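PDB 2C41: DPS family dna-binding stress response protein from Thermosynechococcus elongatus, which binds and oxidises iron as an antioxidant protein of the Dps family, and probably also binds DNA. Local coordinates for the interface of chains A and B and the interface of chains A and C. Coordinates in Å, arbitrary orientation; residue numbers count along the deposited sequence, not the author numbering. Chains: chain A/B/C, DPS family dna-binding stress response protein.

Contact 1: the interface of chains A and B. Residues chain A 36-39, 41-42; chain B 40, 148-149, 151, 154, 157-158.
The loop joining helices 7-35 and 41-68 of chain A, with the first turn of helix 41-68, packs against the end of helix 126-149 and the C-terminal tail of chain B. Both chains are Dps subunits with the ferritin-like four-helix fold. A:Gly38 adopts phi 97°, a backbone turn that suits a residue without a side chain, and its N donates to the carbonyl O of B:Glu148 at 2.8 Å, from above the carbonyl plane. Beside it, B:Glu148 lays its aliphatic part obliquely over one face of A:Phe41, CB lying 3.8 Å from the ring centroid and offset toward the rim. The phenylalanine ring reaches this place with CG anti to the backbone N (chi1 179°), while the glutamate chain bends at chi2 (-53°) to carry its carboxylate back toward A:Thr36 and A:Tyr37. CE2 and CD2 of B:Phe149 lie obliquely against the carbonyl O of A:Pro39. The compact pyrrolidine of A:Pro39 fits between B:Leu40, B:Phe149 and the tail; its CD is 3.3 Å from OD2 of B:Asp154. That aspartate is held by its own tail: OD1 takes the N-H of B:Val157 on its syn lone pair at 2.9 Å, while the B:Ser158 hydroxyl OG donates to OD2 at 2.7 Å. A water joins OD2 to O of A:Tyr37, whose ring has B:Asp154 CA above one face, near the rim, 3.5 Å from CE1.

Contact 2: the interface of chains A and B. Residues chain A 37, 40, 44, 94-96, 99, 149-150; chain B 153-156.
This is a subunit-subunit interface between like chains, in which the C-terminal tail of one Dps subunit docks on its neighbour and helps hold the dodecamer together. B:Gly153 to B:Leu156 lie across the start of helix 95-122 of chain A. The carbonyl O of B:Asp154 accepts from N of A:Lys96 at 3.1 Å, nearly along the C=O axis, capping the first turn, whose dipole would probably strengthen the bond. A:Tyr37 holds the other end: its CG sits between backbone N and carbonyl carbon (chi1 60°), and its phenol OH donates to O of B:Gly153, in the plane of the ring, at 2.7 Å. A phenylalanine here would lose that hydroxyl and is likely to leave the turn at B:Gly153 less firmly fixed. The water shared by A:Tyr37 and B:Asp154 also meets N of A:Leu40, at 2.9 Å. A:Val95 lies alongside B:Asp154, its CG2 over one face of the tyrosine ring, toward the rim. The branched B:Leu156 makes the apolar part of the contact: CD1 lies 3.8 Å from CD1 of A:Ile99 and meets CG1 of A:Val95 and CD1 of A:Leu40, while CD2 reaches A:Leu150 and the aliphatic stem of A:Lys96. Within the tail, B:Leu156 N donates to the carboxylate OD1 of B:Asp154 at 2.7 Å.

Contact 3: the interface of chains A and C. Residues chain A 114, 117, 133, 136-137, 140; chain C 65, 125-127, 130-131.
C:Arg65 meets A:Gln140 end-on, NH1 and NH2 both donating to the one amide oxygen OE1, at 2.7 Å and 2.9 Å. OE1 lies in the guanidinium plane, but the amide is turned 55° from it, so both donors come from above the carbonyl plane. C:Ile126 supplies a slim apolar wedge. Its CG1 takes the crowded place between backbone N and carbonyl carbon (chi1 63°), which sends CD1 between helices 95-122 and 126-149 of chain A. There CD1 touches CB of the small A:Ala117 at 3.6 Å and lies over one face of A:His114 toward the rim. The methyl CG2 of A:Thr133 rests 3.4 Å from CB of C:Asp130. The extended A:Gln137 runs over C:Gly127, where the lack of a side chain lets CG approach CA to 3.6 Å. Its OE1 stands 2.9 Å from OD2 of C:Asp130, two acceptors facing each other; the amide may have been modelled flipped, or the carboxylate might carry a proton, and the structure alone does not show which. A water also joins NE2 to OD2. In the second shell, OD1 of C:Asp125 receives NH2 of C:Arg65 on its syn lone pair at 3.0 Å, a salt bridge that fixes the guanidinium and would probably offset its charge. The site joins two ferritin-like subunits through the start of helix 126-150 and C:Arg65 of helix 41-68, helping to build the Dps shell.

Contact 1: the interface of chains A and B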
loop_
_atom_site.group_PDB
_atom_site.type_symbol
_atom_site.label_atom_id
_atom_site.label_comp_id
_atom_site.label_asym_id
_atom_site.label_seq_id
_atom_site.Cartn_x
_atom_site.Cartn_y
_atom_site.Cartn_z
ATOM N N THR A 36 -27.178 11.473 -16.082
ATOM C CA THR A 36 -26.451 11.919 -17.269
ATOM C C THR A 36 -26.514 10.833 -18.362
ATOM O O THR A 36 -26.725 9.656 -18.079
ATOM C CB THR A 36 -25.018 12.397 -16.919
ATOM O OG1 THR A 36 -24.479 13.169 -18.007
ATOM C CG2 THR A 36 -24.118 11.223 -16.595
ATOM N N TYR A 37 -26.382 11.252 -19.616
ATOM C CA TYR A 37 -26.653 10.369 -20.743
ATOM C C TYR A 37 -25.961 10.914 -21.983
ATOM O O TYR A 37 -25.474 12.047 -21.979
ATOM C CB TYR A 37 -28.167 10.259 -20.976
ATOM C CG TYR A 37 -28.844 11.578 -21.294
ATOM C CD1 TYR A 37 -29.083 11.955 -22.620
ATOM C CD2 TYR A 37 -29.246 12.445 -20.277
ATOM C CE1 TYR A 37 -29.692 13.170 -22.931
ATOM C CE2 TYR A 37 -29.858 13.667 -20.573
ATOM C CZ TYR A 37 -30.082 14.018 -21.897
ATOM O OH TYR A 37 -30.687 15.212 -22.201
ATOM N N GLY A 38 -25.928 10.107 -23.041
ATOM C CA GLY A 38 -25.354 10.536 -24.312
ATOM C C GLY A 38 -23.920 10.060 -24.464
ATOM O O GLY A 38 -23.391 9.383 -23.574
ATOM N N PRO A 39 -23.281 10.405 -25.599
ATOM C CA PRO A 39 -21.932 9.916 -25.926
ATOM C C PRO A 39 -20.814 10.345 -24.968
ATOM O O PRO A 39 -19.700 9.820 -25.070
ATOM C CB PRO A 39 -21.674 10.480 -27.331
ATOM C CG PRO A 39 -23.024 10.856 -27.865
ATOM C CD PRO A 39 -23.836 11.252 -26.670
ATOM N N PHE A 41 -21.133 9.930 -21.728
ATOM C CA PHE A 41 -21.601 9.330 -20.467
ATOM C C PHE A 41 -20.490 9.002 -19.480
ATOM O O PHE A 41 -20.543 9.440 -18.342
ATOM C CB PHE A 41 -22.448 8.065 -20.676
ATOM C CG PHE A 41 -22.906 7.435 -19.374
ATOM C CD1 PHE A 41 -23.966 7.980 -18.657
ATOM C CD2 PHE A 41 -22.248 6.322 -18.850
ATOM C CE1 PHE A 41 -24.386 7.403 -17.437
ATOM C CE2 PHE A 41 -22.655 5.739 -17.636
ATOM C CZ PHE A 41 -23.727 6.283 -16.937
ATOM N N ARG A 42 -19.512 8.189 -19.882
ATOM C CA ARG A 42 -18.503 7.764 -18.906
ATOM C C ARG A 42 -17.772 8.974 -18.314
ATOM O O ARG A 42 -17.639 9.083 -17.075
ATOM C CB ARG A 42 -17.529 6.741 -19.492
ATOM C CG ARG A 42 -16.462 6.286 -18.499
ATOM C CD ARG A 42 -15.422 5.377 -19.144
ATOM N NE ARG A 42 -14.315 5.105 -18.219
ATOM C CZ ARG A 42 -13.326 5.954 -17.938
ATOM N NH1 ARG A 42 -13.262 7.160 -18.509
ATOM N NH2 ARG A 42 -12.385 5.587 -17.069
ATOM N N LEU B 40 -14.011 10.695 -28.954
ATOM C CA LEU B 40 -14.320 10.050 -27.673
ATOM C C LEU B 40 -13.292 8.970 -27.342
ATOM O O LEU B 40 -13.525 8.137 -26.465
ATOM C CB LEU B 40 -15.712 9.412 -27.711
ATOM C CG LEU B 40 -16.833 10.300 -28.266
ATOM C CD1 LEU B 40 -18.141 9.536 -28.310
ATOM C CD2 LEU B 40 -16.977 11.572 -27.433
ATOM N N GLU B 148 -26.438 4.169 -22.485
ATOM C CA GLU B 148 -26.326 5.613 -22.290
ATOM C C GLU B 148 -25.573 6.315 -23.430
ATOM O O GLU B 148 -25.961 7.399 -23.855
ATOM C CB GLU B 148 -25.698 5.934 -20.927
ATOM C CG GLU B 148 -26.567 5.518 -19.721
ATOM C CD GLU B 148 -27.991 6.062 -19.801
ATOM O OE1 GLU B 148 -28.956 5.330 -19.445
ATOM O OE2 GLU B 148 -28.148 7.222 -20.239
ATOM N N PHE B 149 -24.520 5.681 -23.945
ATOM C CA PHE B 149 -23.762 6.248 -25.070
ATOM C C PHE B 149 -24.602 6.441 -26.329
ATOM O O PHE B 149 -24.271 7.273 -27.175
ATOM C CB PHE B 149 -22.527 5.388 -25.389
ATOM C CG PHE B 149 -21.361 5.659 -24.491
ATOM C CD1 PHE B 149 -21.254 5.020 -23.264
ATOM C CD2 PHE B 149 -20.366 6.566 -24.867
ATOM C CE1 PHE B 149 -20.163 5.277 -22.417
ATOM C CE2 PHE B 149 -19.276 6.821 -24.030
ATOM C CZ PHE B 149 -19.180 6.177 -22.800
ATOM N N ALA B 151 -27.895 7.259 -26.280
ATOM C CA ALA B 151 -28.924 8.270 -26.043
ATOM C C ALA B 151 -28.565 9.568 -26.750
ATOM O O ALA B 151 -27.381 9.874 -26.929
ATOM C CB ALA B 151 -29.113 8.510 -24.544
ATOM N N ASP B 154 -28.492 15.319 -25.416
ATOM C CA ASP B 154 -27.784 15.776 -24.214
ATOM C C ASP B 154 -27.562 17.298 -24.174
ATOM O O ASP B 154 -27.307 17.864 -23.106
ATOM C CB ASP B 154 -26.489 14.974 -23.977
ATOM C CG ASP B 154 -25.466 15.140 -25.089
ATOM O OD1 ASP B 154 -25.269 16.267 -25.583
ATOM O OD2 ASP B 154 -24.835 14.133 -25.461
ATOM N N VAL B 157 -23.398 17.562 -27.388
ATOM C CA VAL B 157 -22.850 16.930 -28.598
ATOM C C VAL B 157 -23.894 16.104 -29.343
ATOM O O VAL B 157 -23.605 15.531 -30.403
ATOM C CB VAL B 157 -21.643 15.996 -28.285
ATOM C CG1 VAL B 157 -20.442 16.791 -27.770
ATOM C CG2 VAL B 157 -22.045 14.885 -27.302
ATOM N N SER B 158 -25.093 16.013 -28.772
ATOM C CA SER B 158 -26.177 15.234 -29.366
ATOM C C SER B 158 -27.537 15.847 -29.052
ATOM O O SER B 158 -27.670 16.792 -28.252
ATOM C CB SER B 158 -26.119 13.778 -28.875
ATOM O OG SER B 158 -26.482 13.683 -27.505
ATOM O OXT SER B 158 -28.535 15.373 -29.604
HETATM O O HOH W 1 -23.363 12.997 -23.397
#

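Contact 2: the interface of chains A and B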
loop_
_atom_site.group_PDB
_atom_site.type_symbol
_atom_site.label_atom_id
_atom_site.label_comp_id
_atom_site.label_asym_id
_atom_site.label_seq_id
_atom_site.Cartn_x
_atom_site.Cartn_y
_atom_site.Cartn_z
ATOM N N TYR A 37 -26.382 11.252 -19.616
ATOM C CA TYR A 37 -26.653 10.369 -20.743
ATOM C C TYR A 37 -25.961 10.914 -21.983
ATOM O O TYR A 37 -25.474 12.047 -21.979
ATOM C CB TYR A 37 -28.167 10.259 -20.976
ATOM C CG TYR A 37 -28.844 11.578 -21.294
ATOM C CD1 TYR A 37 -29.083 11.955 -22.620
ATOM C CD2 TYR A 37 -29.246 12.445 -20.277
ATOM C CE1 TYR A 37 -29.692 13.170 -22.931
ATOM C CE2 TYR A 37 -29.858 13.667 -20.573
ATOM C CZ TYR A 37 -30.082 14.018 -21.897
ATOM O OH TYR A 37 -30.687 15.212 -22.201
ATOM N N LEU A 40 -21.101 11.273 -24.054
ATOM C CA LEU A 40 -20.122 11.710 -23.059
ATOM C C LEU A 40 -20.334 10.999 -21.723
ATOM O O LEU A 40 -19.761 11.401 -20.707
ATOM C CB LEU A 40 -20.189 13.238 -22.857
ATOM C CG LEU A 40 -20.254 14.092 -24.127
ATOM C CD1 LEU A 40 -20.455 15.570 -23.807
ATOM C CD2 LEU A 40 -19.031 13.900 -25.042
ATOM N N LEU A 44 -18.650 12.157 -18.077
ATOM C CA LEU A 44 -19.519 12.958 -17.200
ATOM C C LEU A 44 -19.976 12.229 -15.945
ATOM O O LEU A 44 -20.033 12.831 -14.873
ATOM C CB LEU A 44 -20.719 13.505 -17.968
ATOM C CG LEU A 44 -20.337 14.664 -18.887
ATOM C CD1 LEU A 44 -21.463 14.965 -19.824
ATOM C CD2 LEU A 44 -19.970 15.884 -18.064
ATOM N N THR A 94 -31.637 18.149 -19.343
ATOM C CA THR A 94 -30.606 17.734 -20.287
ATOM C C THR A 94 -29.265 17.834 -19.569
ATOM O O THR A 94 -29.169 18.478 -18.514
ATOM C CB THR A 94 -30.557 18.630 -21.543
ATOM O OG1 THR A 94 -30.066 19.925 -21.180
ATOM C CG2 THR A 94 -31.934 18.747 -22.190
ATOM N N VAL A 95 -28.239 17.207 -20.135
ATOM C CA VAL A 95 -26.893 17.315 -19.554
ATOM C C VAL A 95 -26.431 18.769 -19.502
ATOM O O VAL A 95 -25.880 19.205 -18.485
ATOM C CB VAL A 95 -25.856 16.419 -20.279
ATOM C CG1 VAL A 95 -24.496 16.564 -19.618
ATOM C CG2 VAL A 95 -26.308 14.956 -20.246
ATOM N N LYS A 96 -26.656 19.520 -20.586
ATOM C CA LYS A 96 -26.331 20.950 -20.600
ATOM C C LYS A 96 -26.999 21.679 -19.428
ATOM O O LYS A 96 -26.358 22.459 -18.728
ATOM C CB LYS A 96 -26.745 21.596 -21.924
ATOM C CG LYS A 96 -26.407 23.078 -22.024
ATOM C CD LYS A 96 -26.682 23.605 -23.418
ATOM C CE LYS A 96 -26.406 25.103 -23.491
ATOM N NZ LYS A 96 -26.756 25.651 -24.824
ATOM N N ILE A 99 -25.353 20.881 -16.043
ATOM C CA ILE A 99 -24.106 21.621 -15.920
ATOM C C ILE A 99 -24.354 23.105 -15.604
ATOM O O ILE A 99 -23.708 23.669 -14.714
ATOM C CB ILE A 99 -23.217 21.416 -17.172
ATOM C CG1 ILE A 99 -22.724 19.950 -17.227
ATOM C CG2 ILE A 99 -22.043 22.402 -17.164
ATOM C CD1 ILE A 99 -22.050 19.542 -18.533
ATOM N N PHE A 149 -17.072 22.653 -20.120
ATOM C CA PHE A 149 -17.983 21.777 -20.870
ATOM C C PHE A 149 -18.991 22.542 -21.730
ATOM O O PHE A 149 -19.518 21.999 -22.698
ATOM C CB PHE A 149 -18.725 20.835 -19.925
ATOM C CG PHE A 149 -17.931 19.620 -19.542
ATOM C CD1 PHE A 149 -17.053 19.660 -18.468
ATOM C CD2 PHE A 149 -18.047 18.444 -20.270
ATOM C CE1 PHE A 149 -16.324 18.536 -18.110
ATOM C CE2 PHE A 149 -17.319 17.317 -19.925
ATOM C CZ PHE A 149 -16.459 17.357 -18.852
ATOM N N LEU A 150 -19.244 23.794 -21.357
ATOM C CA LEU A 150 -20.202 24.660 -22.049
ATOM C C LEU A 150 -19.575 25.483 -23.178
ATOM O O LEU A 150 -20.295 26.134 -23.947
ATOM C CB LEU A 150 -20.871 25.594 -21.036
ATOM C CG LEU A 150 -22.226 25.237 -20.413
ATOM C CD1 LEU A 150 -22.566 23.764 -20.384
ATOM C CD2 LEU A 150 -22.359 25.885 -19.041
ATOM N N GLY B 153 -29.801 13.988 -27.500
ATOM C CA GLY B 153 -30.418 15.159 -26.892
ATOM C C GLY B 153 -29.788 15.589 -25.579
ATOM O O GLY B 153 -30.471 16.160 -24.718
ATOM N N ASP B 154 -28.492 15.319 -25.416
ATOM C CA ASP B 154 -27.784 15.776 -24.214
ATOM C C ASP B 154 -27.562 17.298 -24.174
ATOM O O ASP B 154 -27.307 17.864 -23.106
ATOM C CB ASP B 154 -26.489 14.974 -23.977
ATOM C CG ASP B 154 -25.466 15.140 -25.089
ATOM O OD1 ASP B 154 -25.269 16.267 -25.583
ATOM O OD2 ASP B 154 -24.835 14.133 -25.461
ATOM N N GLY B 155 -27.670 17.945 -25.335
ATOM C CA GLY B 155 -27.550 19.398 -25.441
ATOM C C GLY B 155 -26.129 19.909 -25.614
ATOM O O GLY B 155 -25.910 21.113 -25.759
ATOM N N LEU B 156 -25.162 18.994 -25.609
ATOM C CA LEU B 156 -23.758 19.358 -25.772
ATOM C C LEU B 156 -23.176 18.843 -27.092
ATOM O O LEU B 156 -22.530 19.594 -27.821
ATOM C CB LEU B 156 -22.921 18.854 -24.588
ATOM C CG LEU B 156 -23.263 19.337 -23.168
ATOM C CD1 LEU B 156 -22.436 18.565 -22.135
ATOM C CD2 LEU B 156 -23.052 20.844 -22.982
HETATM O O HOH W 2 -23.363 12.997 -23.397
#

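Contact 3: the interface of chains A and C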
loop_
_atom_site.group_PDB
_atom_site.type_symbol
_atom_site.label_atom_id
_atom_site.label_comp_id
_atom_site.label_asym_id
_atom_site.label_seq_id
_atom_site.Cartn_x
_atom_site.Cartn_y
_atom_site.Cartn_z
ATOM N N HIS A 114 -17.353 33.624 0.478
ATOM C CA HIS A 114 -16.620 34.888 0.652
ATOM C C HIS A 114 -17.283 35.768 1.719
ATOM O O HIS A 114 -16.603 36.286 2.608
ATOM C CB HIS A 114 -16.439 35.638 -0.671
ATOM C CG HIS A 114 -15.453 34.985 -1.589
ATOM N ND1 HIS A 114 -14.138 35.386 -1.691
ATOM C CD2 HIS A 114 -15.587 33.928 -2.422
ATOM C CE1 HIS A 114 -13.508 34.617 -2.560
ATOM N NE2 HIS A 114 -14.364 33.724 -3.018
ATOM N N ALA A 117 -16.776 33.996 5.153
ATOM C CA ALA A 117 -15.406 34.141 5.625
ATOM C C ALA A 117 -15.210 35.507 6.260
ATOM O O ALA A 117 -14.553 35.617 7.293
ATOM C CB ALA A 117 -14.401 33.924 4.499
ATOM N N THR A 133 -12.236 29.610 3.449
ATOM C CA THR A 133 -11.169 30.008 2.523
ATOM C C THR A 133 -10.614 28.799 1.746
ATOM O O THR A 133 -10.387 28.881 0.529
ATOM C CB THR A 133 -10.059 30.747 3.291
ATOM O OG1 THR A 133 -10.607 31.945 3.880
ATOM C CG2 THR A 133 -8.893 31.103 2.372
ATOM N N VAL A 136 -13.751 27.142 -0.501
ATOM C CA VAL A 136 -14.202 27.932 -1.646
ATOM C C VAL A 136 -13.369 27.656 -2.895
ATOM O O VAL A 136 -13.886 27.714 -4.006
ATOM C CB VAL A 136 -14.288 29.450 -1.336
ATOM C CG1 VAL A 136 -12.891 30.115 -1.316
ATOM C CG2 VAL A 136 -15.210 30.136 -2.319
ATOM N N GLN A 137 -12.100 27.310 -2.688
ATOM C CA GLN A 137 -11.185 27.009 -3.788
ATOM C C GLN A 137 -11.596 25.742 -4.554
ATOM O O GLN A 137 -11.463 25.671 -5.783
ATOM C CB GLN A 137 -9.760 26.898 -3.262
ATOM C CG GLN A 137 -9.206 28.222 -2.741
ATOM C CD GLN A 137 -7.915 28.053 -1.979
ATOM O OE1 GLN A 137 -7.870 28.223 -0.752
ATOM N NE2 GLN A 137 -6.856 27.705 -2.693
ATOM N N GLN A 140 -14.434 26.761 -6.679
ATOM C CA GLN A 140 -13.911 27.519 -7.821
ATOM C C GLN A 140 -13.337 26.571 -8.880
ATOM O O GLN A 140 -13.502 26.799 -10.075
ATOM C CB GLN A 140 -12.896 28.567 -7.343
ATOM C CG GLN A 140 -13.558 29.720 -6.544
ATOM C CD GLN A 140 -12.564 30.596 -5.797
ATOM O OE1 GLN A 140 -11.559 30.119 -5.254
ATOM N NE2 GLN A 140 -12.860 31.896 -5.745
ATOM N N ARG C 65 -5.044 28.274 -10.881
ATOM C CA ARG C 65 -5.675 29.385 -10.160
ATOM C C ARG C 65 -6.151 30.479 -11.128
ATOM O O ARG C 65 -7.243 31.022 -10.969
ATOM C CB ARG C 65 -4.761 29.969 -9.083
ATOM C CG ARG C 65 -5.480 30.958 -8.138
ATOM C CD ARG C 65 -6.458 30.259 -7.209
ATOM N NE ARG C 65 -7.341 31.209 -6.520
ATOM C CZ ARG C 65 -8.546 30.908 -6.045
ATOM N NH1 ARG C 65 -9.022 29.679 -6.176
ATOM N NH2 ARG C 65 -9.289 31.848 -5.446
ATOM N N ASP C 125 -10.033 38.289 -2.696
ATOM C CA ASP C 125 -9.759 36.972 -3.252
ATOM C C ASP C 125 -9.090 36.113 -2.189
ATOM O O ASP C 125 -7.875 35.924 -2.192
ATOM C CB ASP C 125 -8.854 37.098 -4.483
ATOM C CG ASP C 125 -8.663 35.773 -5.199
ATOM O OD1 ASP C 125 -9.077 34.714 -4.656
ATOM O OD2 ASP C 125 -8.105 35.791 -6.306
ATOM N N ILE C 126 -9.901 35.592 -1.273
ATOM C CA ILE C 126 -9.385 34.841 -0.132
ATOM C C ILE C 126 -8.672 33.558 -0.552
ATOM O O ILE C 126 -7.707 33.148 0.090
ATOM C CB ILE C 126 -10.484 34.553 0.921
ATOM C CG1 ILE C 126 -11.593 33.661 0.338
ATOM C CG2 ILE C 126 -11.026 35.884 1.495
ATOM C CD1 ILE C 126 -12.676 33.308 1.344
ATOM N N GLY C 127 -9.137 32.949 -1.638
ATOM C CA GLY C 127 -8.531 31.729 -2.162
ATOM C C GLY C 127 -7.101 31.928 -2.632
ATOM O O GLY C 127 -6.204 31.158 -2.273
ATOM N N ASP C 130 -4.792 32.688 0.196
ATOM C CA ASP C 130 -4.494 31.442 0.888
ATOM C C ASP C 130 -3.446 30.622 0.153
ATOM O O ASP C 130 -2.545 30.074 0.777
ATOM C CB ASP C 130 -5.757 30.609 1.062
ATOM C CG ASP C 130 -5.487 29.279 1.735
ATOM O OD1 ASP C 130 -5.171 29.264 2.945
ATOM O OD2 ASP C 130 -5.584 28.244 1.049
ATOM N N LEU C 131 -3.582 30.537 -1.168
ATOM C CA LEU C 131 -2.637 29.802 -2.004
ATOM C C LEU C 131 -1.230 30.332 -1.768
ATOM O O LEU C 131 -0.330 29.569 -1.447
ATOM C CB LEU C 131 -3.029 29.883 -3.481
ATOM C CG LEU C 131 -2.113 29.256 -4.539
ATOM C CD1 LEU C 131 -1.857 27.765 -4.238
ATOM C CD2 LEU C 131 -2.701 29.453 -5.938
HETATM O O HOH W 3 -4.581 27.117 -1.597
#

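Contact 1 and contact 2 are neighbouring parts of one A-B interface, their C-alpha centres about 7 Å apart, and they share A:Tyr37 and B:Asp154, so the loop before helix 41-68 and the C-terminal tail are likely to become ordered together. Contact 3 joins chain A to a different neighbour, its C-alpha centre about 33 Å from that of contact 1 and 28 Å from that of contact 2. Helices 95-122 and 126-149 of chain A serve both interfaces: contact 2 uses the start of the first and the end of the second, contact 3 lies farther along the first and nearer the start of the second. Chain A thus meets two different neighbours through separate surfaces, as fits a closed assembly of twelve.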